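PDB 2W4E: MutT/nudix family protein from Deinococcus radiodurans, which probably hydrolyses ADP-ribose in a magnesium-dependent reaction, being a Nudix hydrolase of the ADP-ribose pyrophosphatase type, here without its N-terminal part, as the Nudix-domain portion. Local coordinates for residues 23-27 with 28-32; 43-47 with 48-52; 115-119 with 120-124. All blocks are in the same frame, centred on the assembly; numbering follows the deposited sequence.

Contact 1 of 3, residues 23-27 with 28-32; sequences RQFRY and PLRAT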
loop_
_atom_site.group_PDB
_atom_site.type_symbol
_atom_site.label_atom_id
_atom_site.label_comp_id
_atom_site.label_asym_id
_atom_site.label_seq_id
_atom_site.Cartn_x
_atom_site.Cartn_y
_atom_site.Cartn_z
ATOM N N ARG A 23 -15.802 -0.610 -9.347
ATOM C CA ARG A 23 -16.443 -0.965 -8.067
ATOM C C ARG A 23 -16.781 -2.405 -8.258
ATOM O O ARG A 23 -17.546 -2.773 -9.145
ATOM C CB ARG A 23 -17.694 -0.127 -7.709
ATOM C CG ARG A 23 -17.422 1.384 -7.464
ATOM C CD ARG A 23 -18.584 2.115 -6.737
ATOM N NE ARG A 23 -18.358 3.571 -6.766
ATOM C CZ ARG A 23 -19.017 4.443 -7.531
ATOM N NH1 ARG A 23 -19.978 4.041 -8.350
ATOM N NH2 ARG A 23 -18.706 5.737 -7.483
ATOM N N GLN A 24 -16.156 -3.233 -7.451
ATOM C CA GLN A 24 -16.280 -4.650 -7.572
ATOM C C GLN A 24 -16.848 -5.214 -6.275
ATOM O O GLN A 24 -16.368 -4.879 -5.210
ATOM C CB GLN A 24 -14.890 -5.236 -7.783
ATOM C CG GLN A 24 -14.918 -6.712 -8.070
ATOM C CD GLN A 24 -13.667 -7.154 -8.783
ATOM O OE1 GLN A 24 -12.549 -6.635 -8.518
ATOM N NE2 GLN A 24 -13.816 -8.138 -9.654
ATOM N N PHE A 25 -17.868 -6.063 -6.390
ATOM C CA PHE A 25 -18.392 -6.800 -5.234
ATOM C C PHE A 25 -17.286 -7.685 -4.661
ATOM O O PHE A 25 -16.591 -8.388 -5.406
ATOM C CB PHE A 25 -19.593 -7.679 -5.636
ATOM C CG PHE A 25 -20.263 -8.360 -4.462
ATOM C CD1 PHE A 25 -21.098 -7.648 -3.620
ATOM C CD2 PHE A 25 -20.034 -9.713 -4.193
ATOM C CE1 PHE A 25 -21.714 -8.269 -2.505
ATOM C CE2 PHE A 25 -20.642 -10.349 -3.073
ATOM C CZ PHE A 25 -21.485 -9.620 -2.247
ATOM N N ARG A 26 -17.102 -7.636 -3.351
ATOM C CA ARG A 26 -16.170 -8.522 -2.691
ATOM C C ARG A 26 -16.864 -9.300 -1.600
ATOM O O ARG A 26 -17.373 -8.727 -0.617
ATOM C CB ARG A 26 -14.980 -7.734 -2.100
ATOM C CG ARG A 26 -14.116 -7.006 -3.164
ATOM C CD ARG A 26 -13.647 -7.980 -4.274
ATOM N NE ARG A 26 -12.417 -7.486 -4.905
ATOM C CZ ARG A 26 -11.703 -8.188 -5.772
ATOM N NH1 ARG A 26 -12.090 -9.406 -6.091
ATOM N NH2 ARG A 26 -10.586 -7.692 -6.295
ATOM N N TYR A 27 -16.833 -10.614 -1.725
ATOM C CA TYR A 27 -17.523 -11.471 -0.769
ATOM C C TYR A 27 -17.136 -11.275 0.703
ATOM O O TYR A 27 -18.013 -11.314 1.594
ATOM C CB TYR A 27 -17.365 -12.934 -1.196
ATOM C CG TYR A 27 -18.120 -13.913 -0.338
ATOM C CD1 TYR A 27 -19.486 -14.149 -0.550
ATOM C CD2 TYR A 27 -17.461 -14.630 0.662
ATOM C CE1 TYR A 27 -20.182 -15.088 0.236
ATOM C CE2 TYR A 27 -18.136 -15.566 1.437
ATOM C CZ TYR A 27 -19.493 -15.778 1.228
ATOM O OH TYR A 27 -20.143 -16.699 2.015
ATOM N N PRO A 28 -15.840 -11.048 0.995
ATOM C CA PRO A 28 -15.617 -10.854 2.416
ATOM C C PRO A 28 -16.249 -9.582 2.988
ATOM O O PRO A 28 -16.345 -9.457 4.217
ATOM C CB PRO A 28 -14.073 -10.804 2.533
ATOM C CG PRO A 28 -13.622 -11.670 1.330
ATOM C CD PRO A 28 -14.572 -11.219 0.255
ATOM N N LEU A 29 -16.659 -8.656 2.117
ATOM C CA LEU A 29 -17.333 -7.431 2.569
ATOM C C LEU A 29 -18.865 -7.535 2.477
ATOM O O LEU A 29 -19.538 -6.768 3.135
ATOM C CB LEU A 29 -16.873 -6.196 1.761
ATOM C CG LEU A 29 -15.385 -5.881 1.572
ATOM C CD1 LEU A 29 -15.154 -4.405 0.985
ATOM C CD2 LEU A 29 -14.587 -6.086 2.857
ATOM N N ARG A 30 -19.375 -8.484 1.681
ATOM C CA ARG A 30 -20.762 -8.491 1.130
ATOM C C ARG A 30 -21.120 -7.127 0.579
ATOM O O ARG A 30 -22.235 -6.648 0.764
ATOM C CB ARG A 30 -21.809 -8.892 2.181
ATOM C CG ARG A 30 -21.578 -10.264 2.753
ATOM C CD ARG A 30 -21.640 -11.341 1.691
ATOM N NE ARG A 30 -21.302 -12.640 2.303
ATOM C CZ ARG A 30 -22.175 -13.458 2.886
ATOM N NH1 ARG A 30 -23.465 -13.141 2.941
ATOM N NH2 ARG A 30 -21.762 -14.615 3.404
ATOM N N ALA A 31 -20.157 -6.478 -0.046
ATOM C CA ALA A 31 -20.371 -5.127 -0.576
ATOM C C ALA A 31 -19.348 -4.895 -1.664
ATOM O O ALA A 31 -18.366 -5.657 -1.783
ATOM C CB ALA A 31 -20.193 -4.106 0.479
ATOM N N THR A 32 -19.564 -3.843 -2.435
ATOM C CA THR A 32 -18.603 -3.422 -3.457
ATOM C C THR A 32 -17.558 -2.504 -2.819
ATOM O O THR A 32 -17.744 -1.959 -1.689
ATOM C CB THR A 32 -19.303 -2.737 -4.665
ATOM O OG1 THR A 32 -19.863 -1.479 -4.272
ATOM C CG2 THR A 32 -20.405 -3.631 -5.231
HETATM O O HOH W 1 -18.586 -12.959 3.473
#
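Arg26 and Ala31 face each other across the closing end of a beta hairpin, and the way their backbone groups are paired shows how a tight connection settles its polar atoms. Arg26 N donates to Ala31 O at 2.8 Å in an almost straight bond (173°), the hydrogen-bonded pair of this end of the antiparallel strands 18-26 and 31-35. Beyond it the chain reverses through Tyr27-Arg30. Arg26 O accepts from Leu29 N at 2.8 Å, the amide lying well above the carbonyl plane, and Tyr27 O is reached by Arg30 N at 3.1 Å, again from above. Arg30 closes the turn in a left-handed backbone conformation.

The Tyr27 carbonyl has a second donor in a water 2.6 Å from Tyr27 O, and that water in turn accepts from Arg30 NE at 3.0 Å. The Arg30 side chain is folded back by its bend at chi2 (-61°) and runs alongside Tyr27, with NE over one face of the phenol ring near its rim, 3.4 Å from CE1 of Tyr27. Phe25 and Thr32 form the neighbouring non-hydrogen-bonded pair; beside it Thr32 CA makes a C-H...O contact with Gln24 O, at 3.2 Å. Phe25 meanwhile reaches along the hairpin to rest against the Arg30-Ala31 peptide, CE1 of its ring being 3.3 Å from Arg30 C.

On the face shared with Ala31, Arg26 sends its guanidinium to a salt bridge with Glu35, and its side chain packs on Ser77 of the second subunit, which also meets Pro28 and Leu29 through Pro76 and Tyr73. The chemistry implies a turn shaped by backbone bonds, and the water bridge and the ring face are consistent with holding Arg30 beside it at the surface.

Contact 2 of 3, residues 43-47 with 48-52; sequences KGEDL and GAAAA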
loop_
_atom_site.group_PDB
_atom_site.type_symbol
_atom_site.label_atom_id
_atom_site.label_comp_id
_atom_site.label_asym_id
_atom_site.label_seq_id
_atom_site.Cartn_x
_atom_site.Cartn_y
_atom_site.Cartn_z
ATOM N N LYS A 43 -0.032 -18.775 -16.364
ATOM C CA LYS A 43 1.147 -19.681 -16.381
ATOM C C LYS A 43 2.282 -19.216 -17.272
ATOM O O LYS A 43 3.414 -19.018 -16.811
ATOM C CB LYS A 43 0.749 -21.112 -16.832
ATOM C CG LYS A 43 1.946 -22.100 -16.958
ATOM C CD LYS A 43 1.865 -23.031 -18.186
ATOM C CE LYS A 43 2.983 -24.089 -18.168
ATOM N NZ LYS A 43 4.351 -23.486 -18.066
ATOM N N GLY A 44 1.976 -19.087 -18.559
ATOM C CA GLY A 44 2.988 -18.763 -19.538
ATOM C C GLY A 44 2.904 -17.301 -19.884
ATOM O O GLY A 44 3.164 -16.923 -21.034
ATOM N N GLU A 45 2.547 -16.474 -18.892
ATOM C CA GLU A 45 2.304 -15.062 -19.161
ATOM C C GLU A 45 3.385 -14.163 -18.625
ATOM O O GLU A 45 3.783 -14.258 -17.475
ATOM C CB GLU A 45 0.954 -14.637 -18.607
ATOM C CG GLU A 45 0.203 -13.683 -19.498
ATOM C CD GLU A 45 -1.168 -13.393 -18.962
ATOM O OE1 GLU A 45 -2.049 -12.982 -19.753
ATOM O OE2 GLU A 45 -1.381 -13.576 -17.740
ATOM N N ASP A 46 3.851 -13.277 -19.483
ATOM C CA ASP A 46 4.739 -12.216 -19.091
ATOM C C ASP A 46 3.936 -11.099 -18.399
ATOM O O ASP A 46 2.727 -10.972 -18.634
ATOM C CB ASP A 46 5.415 -11.688 -20.339
ATOM C CG ASP A 46 6.467 -10.666 -20.038
ATOM O OD1 ASP A 46 6.878 -10.565 -18.854
ATOM O OD2 ASP A 46 6.889 -9.968 -20.996
ATOM N N LEU A 47 4.605 -10.307 -17.555
ATOM C CA LEU A 47 3.927 -9.287 -16.742
ATOM C C LEU A 47 3.239 -8.254 -17.629
ATOM O O LEU A 47 2.062 -7.936 -17.396
ATOM C CB LEU A 47 4.877 -8.581 -15.778
ATOM C CG LEU A 47 5.707 -9.445 -14.834
ATOM C CD1 LEU A 47 6.884 -10.150 -15.597
ATOM C CD2 LEU A 47 6.219 -8.595 -13.663
ATOM N N GLY A 48 3.976 -7.777 -18.643
ATOM C CA GLY A 48 3.486 -6.806 -19.638
ATOM C C GLY A 48 2.220 -7.303 -20.292
ATOM O O GLY A 48 1.252 -6.559 -20.433
ATOM N N ALA A 49 2.206 -8.598 -20.638
ATOM C CA ALA A 49 1.079 -9.205 -21.354
ATOM C C ALA A 49 -0.136 -9.453 -20.474
ATOM O O ALA A 49 -1.284 -9.246 -20.914
ATOM C CB ALA A 49 1.512 -10.514 -22.050
ATOM N N ALA A 50 0.092 -9.920 -19.245
ATOM C CA ALA A 50 -1.001 -10.038 -18.271
ATOM C C ALA A 50 -1.685 -8.663 -18.066
ATOM O O ALA A 50 -2.926 -8.555 -18.025
ATOM C CB ALA A 50 -0.455 -10.555 -16.936
ATOM N N ALA A 51 -0.863 -7.632 -17.943
ATOM C CA ALA A 51 -1.370 -6.251 -17.711
ATOM C C ALA A 51 -2.322 -5.773 -18.817
ATOM O O ALA A 51 -3.446 -5.393 -18.523
ATOM C CB ALA A 51 -0.209 -5.253 -17.456
ATOM N N ALA A 52 -1.916 -5.874 -20.086
ATOM C CA ALA A 52 -2.783 -5.492 -21.206
ATOM C C ALA A 52 -4.076 -6.326 -21.271
ATOM O O ALA A 52 -5.179 -5.779 -21.444
ATOM C CB ALA A 52 -2.018 -5.557 -22.511
#
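The amino-terminal end of helix 47-59, the helix of the Nudix box, is where Glu45 folds over Ala50 and Asp46 leads into the first turn. The carboxylate of Glu45 lies against the alanine, its OE2 3.3 Å from Ala50 CB and its CD 3.4 Å from Ala50 CA. Beyond CG the glutamate chain is extended (chi2 175°), which lays the acid group against these two carbons. Its oxygens are engaged by neighbours in the same chain: OE1 in a salt bridge with Arg53, further along the helix, and OE2 by the amide of Glu42.

That salt bridge joins two signature positions of the Nudix box, the first glutamate and the arginine of its consensus, and the loop-helix layout here agrees with the motif, which in this family builds the catalytic loop and helix. Within it Asp46 takes the N-cap position without a side-chain capping bond; its OD1 receives just a weak bond from the adjacent Leu47 N. The first helical bonds are Ala50 N to Asp46 O at 2.9 Å and Ala51 N to Leu47 O at 3.0 Å. The small methyls of Ala50 and Ala51 lie against strand 6-14, both touching Val8 and the latter also Ile10.

Contact 3 of 3, residues 115-119 with 120-124; sequences YRMLE and AGEIQ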
loop_
_atom_site.group_PDB
_atom_site.type_symbol
_atom_site.label_atom_id
_atom_site.label_comp_id
_atom_site.label_asym_id
_atom_site.label_seq_id
_atom_site.Cartn_x
_atom_site.Cartn_y
_atom_site.Cartn_z
ATOM N N TYR A 115 -7.202 11.468 -5.922
ATOM C CA TYR A 115 -6.187 11.757 -4.886
ATOM C C TYR A 115 -6.773 12.461 -3.651
ATOM O O TYR A 115 -6.244 12.293 -2.521
ATOM C CB TYR A 115 -4.950 12.468 -5.470
ATOM C CG TYR A 115 -4.086 11.439 -6.181
ATOM C CD1 TYR A 115 -4.339 11.075 -7.521
ATOM C CD2 TYR A 115 -3.074 10.767 -5.498
ATOM C CE1 TYR A 115 -3.561 10.071 -8.179
ATOM C CE2 TYR A 115 -2.289 9.765 -6.145
ATOM C CZ TYR A 115 -2.547 9.428 -7.472
ATOM O OH TYR A 115 -1.784 8.458 -8.076
ATOM N N ARG A 116 -7.880 13.200 -3.844
ATOM C CA ARG A 116 -8.578 13.746 -2.681
ATOM C C ARG A 116 -9.130 12.564 -1.878
ATOM O O ARG A 116 -8.928 12.494 -0.664
ATOM C CB ARG A 116 -9.686 14.718 -3.068
ATOM C CG ARG A 116 -10.314 15.357 -1.839
ATOM C CD ARG A 116 -11.760 15.828 -2.130
ATOM N NE ARG A 116 -12.637 14.708 -2.462
ATOM C CZ ARG A 116 -13.054 13.764 -1.613
ATOM N NH1 ARG A 116 -12.732 13.791 -0.325
ATOM N NH2 ARG A 116 -13.832 12.790 -2.059
ATOM N N MET A 117 -9.789 11.626 -2.552
ATOM C CA MET A 117 -10.250 10.397 -1.905
ATOM C C MET A 117 -9.113 9.667 -1.165
ATOM O O MET A 117 -9.260 9.311 -0.007
ATOM C CB MET A 117 -10.922 9.467 -2.894
ATOM C CG MET A 117 -12.250 9.995 -3.432
ATOM S SD MET A 117 -12.765 9.113 -4.962
ATOM C CE MET A 117 -13.320 7.583 -4.242
ATOM N N LEU A 118 -8.004 9.442 -1.861
ATOM C CA LEU A 118 -6.827 8.771 -1.283
ATOM C C LEU A 118 -6.376 9.432 0.056
ATOM O O LEU A 118 -6.191 8.752 1.048
ATOM C CB LEU A 118 -5.683 8.793 -2.289
ATOM C CG LEU A 118 -4.399 8.008 -1.946
ATOM C CD1 LEU A 118 -4.687 6.529 -1.721
ATOM C CD2 LEU A 118 -3.272 8.225 -2.987
ATOM N N GLU A 119 -6.235 10.750 0.058
ATOM C CA GLU A 119 -5.702 11.467 1.194
ATOM C C GLU A 119 -6.692 11.430 2.358
ATOM O O GLU A 119 -6.289 11.258 3.516
ATOM C CB GLU A 119 -5.350 12.884 0.779
ATOM C CG GLU A 119 -4.087 12.932 -0.050
ATOM C CD GLU A 119 -3.667 14.327 -0.374
ATOM O OE1 GLU A 119 -4.450 15.257 -0.052
ATOM O OE2 GLU A 119 -2.549 14.505 -0.941
ATOM N N ALA A 120 -7.983 11.469 2.026
ATOM C CA ALA A 120 -9.044 11.422 3.023
ATOM C C ALA A 120 -9.226 10.036 3.657
ATOM O O ALA A 120 -9.948 9.895 4.643
ATOM C CB ALA A 120 -10.356 11.898 2.401
ATOM N N GLY A 121 -8.596 9.003 3.116
ATOM C CA GLY A 121 -8.890 7.654 3.627
ATOM C C GLY A 121 -10.066 6.927 2.990
ATOM O O GLY A 121 -10.407 5.801 3.378
ATOM N N GLU A 122 -10.669 7.522 1.969
ATOM C CA GLU A 122 -11.883 6.932 1.361
ATOM C C GLU A 122 -11.602 5.729 0.446
ATOM O O GLU A 122 -12.511 4.994 0.075
ATOM C CB GLU A 122 -12.675 8.016 0.603
ATOM C CG GLU A 122 -13.164 9.168 1.482
ATOM C CD GLU A 122 -13.669 10.363 0.656
ATOM O OE1 GLU A 122 -13.995 10.208 -0.538
ATOM O OE2 GLU A 122 -13.711 11.479 1.202
ATOM N N ILE A 123 -10.345 5.536 0.058
ATOM C CA ILE A 123 -9.918 4.347 -0.696
ATOM C C ILE A 123 -9.364 3.314 0.320
ATOM O O ILE A 123 -8.187 3.362 0.685
ATOM C CB ILE A 123 -8.785 4.664 -1.717
ATOM C CG1 ILE A 123 -9.075 5.943 -2.531
ATOM C CG2 ILE A 123 -8.519 3.454 -2.635
ATOM C CD1 ILE A 123 -9.687 5.720 -3.833
ATOM N N GLN A 124 -10.214 2.394 0.753
ATOM C CA GLN A 124 -9.847 1.456 1.816
ATOM C C GLN A 124 -9.137 0.242 1.220
ATOM O O GLN A 124 -8.588 -0.532 1.970
ATOM C CB GLN A 124 -11.083 0.981 2.588
ATOM C CG GLN A 124 -11.926 2.082 3.290
ATOM C CD GLN A 124 -13.355 1.590 3.388
ATOM O OE1 GLN A 124 -13.985 1.340 2.368
ATOM N NE2 GLN A 124 -13.836 1.357 4.612
HETATM O O HOH W 2 -7.762 6.240 1.112
#
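Arg116 and Glu122 form a two-pronged salt bridge across the end of helix 111-120, a compact example of contacts combining where a helix stops. Arg116 grips the carboxylate of Glu122 end-on: NH1 of Arg116 reaches OE2 of Glu122 at 2.9 Å, and its NH2 reaches OE1 of Glu122 at 3.0 Å. The two planes are 44° apart, and OE2 is met from above the carboxylate plane although it lies in the plane of the guanidinium. A bend at chi3 (63°) turns the arginine head toward its partner; Glu113 shares NH2.

Among backbone groups, Ala120 N bonds to Arg116 O in the helical manner. Gly121, with positive phi (87°), ends the helix in a Schellman motif, made by Glu122 N to Met117 O at 3.0 Å and Gly121 N to Leu118 O at 3.2 Å. A water accepts from Ile123 N at 2.9 Å and lies within bonding distance of Leu118 O.

Apolar contacts come last: Ile123 CG1 is 4.0 Å from Met117 CB, the two side chains crossing at about a right angle. Leu118 and Ile123 both touch Ser129 of helix 126-141, which Leu118 also meets at Trp133, while Glu119 pairs with its Arg136; the turn thus joins these two helices.

How the contacts relate
From the N terminus the three contacts follow in series, none nesting within or crossing another, and each is closed within ten consecutive residues. Contact 1 shuts the hairpin between strands 18-26 and 31-35 in the three-stranded antiparallel sheet. After strand 37-40, contact 2 leads the chain into helix 47-59, beside strand 6-14 of the mixed sheet. Contact 3 comes much later, after strand 104-110, and turns helix 111-120 toward helix 126-141. Contacts 2 and 3 lie on opposite sides of the chain's centre, their centres 29 Å apart. Contacts 1 and 3 come within about 6 Å at their nearest atoms, without touching, and both meet the second subunit.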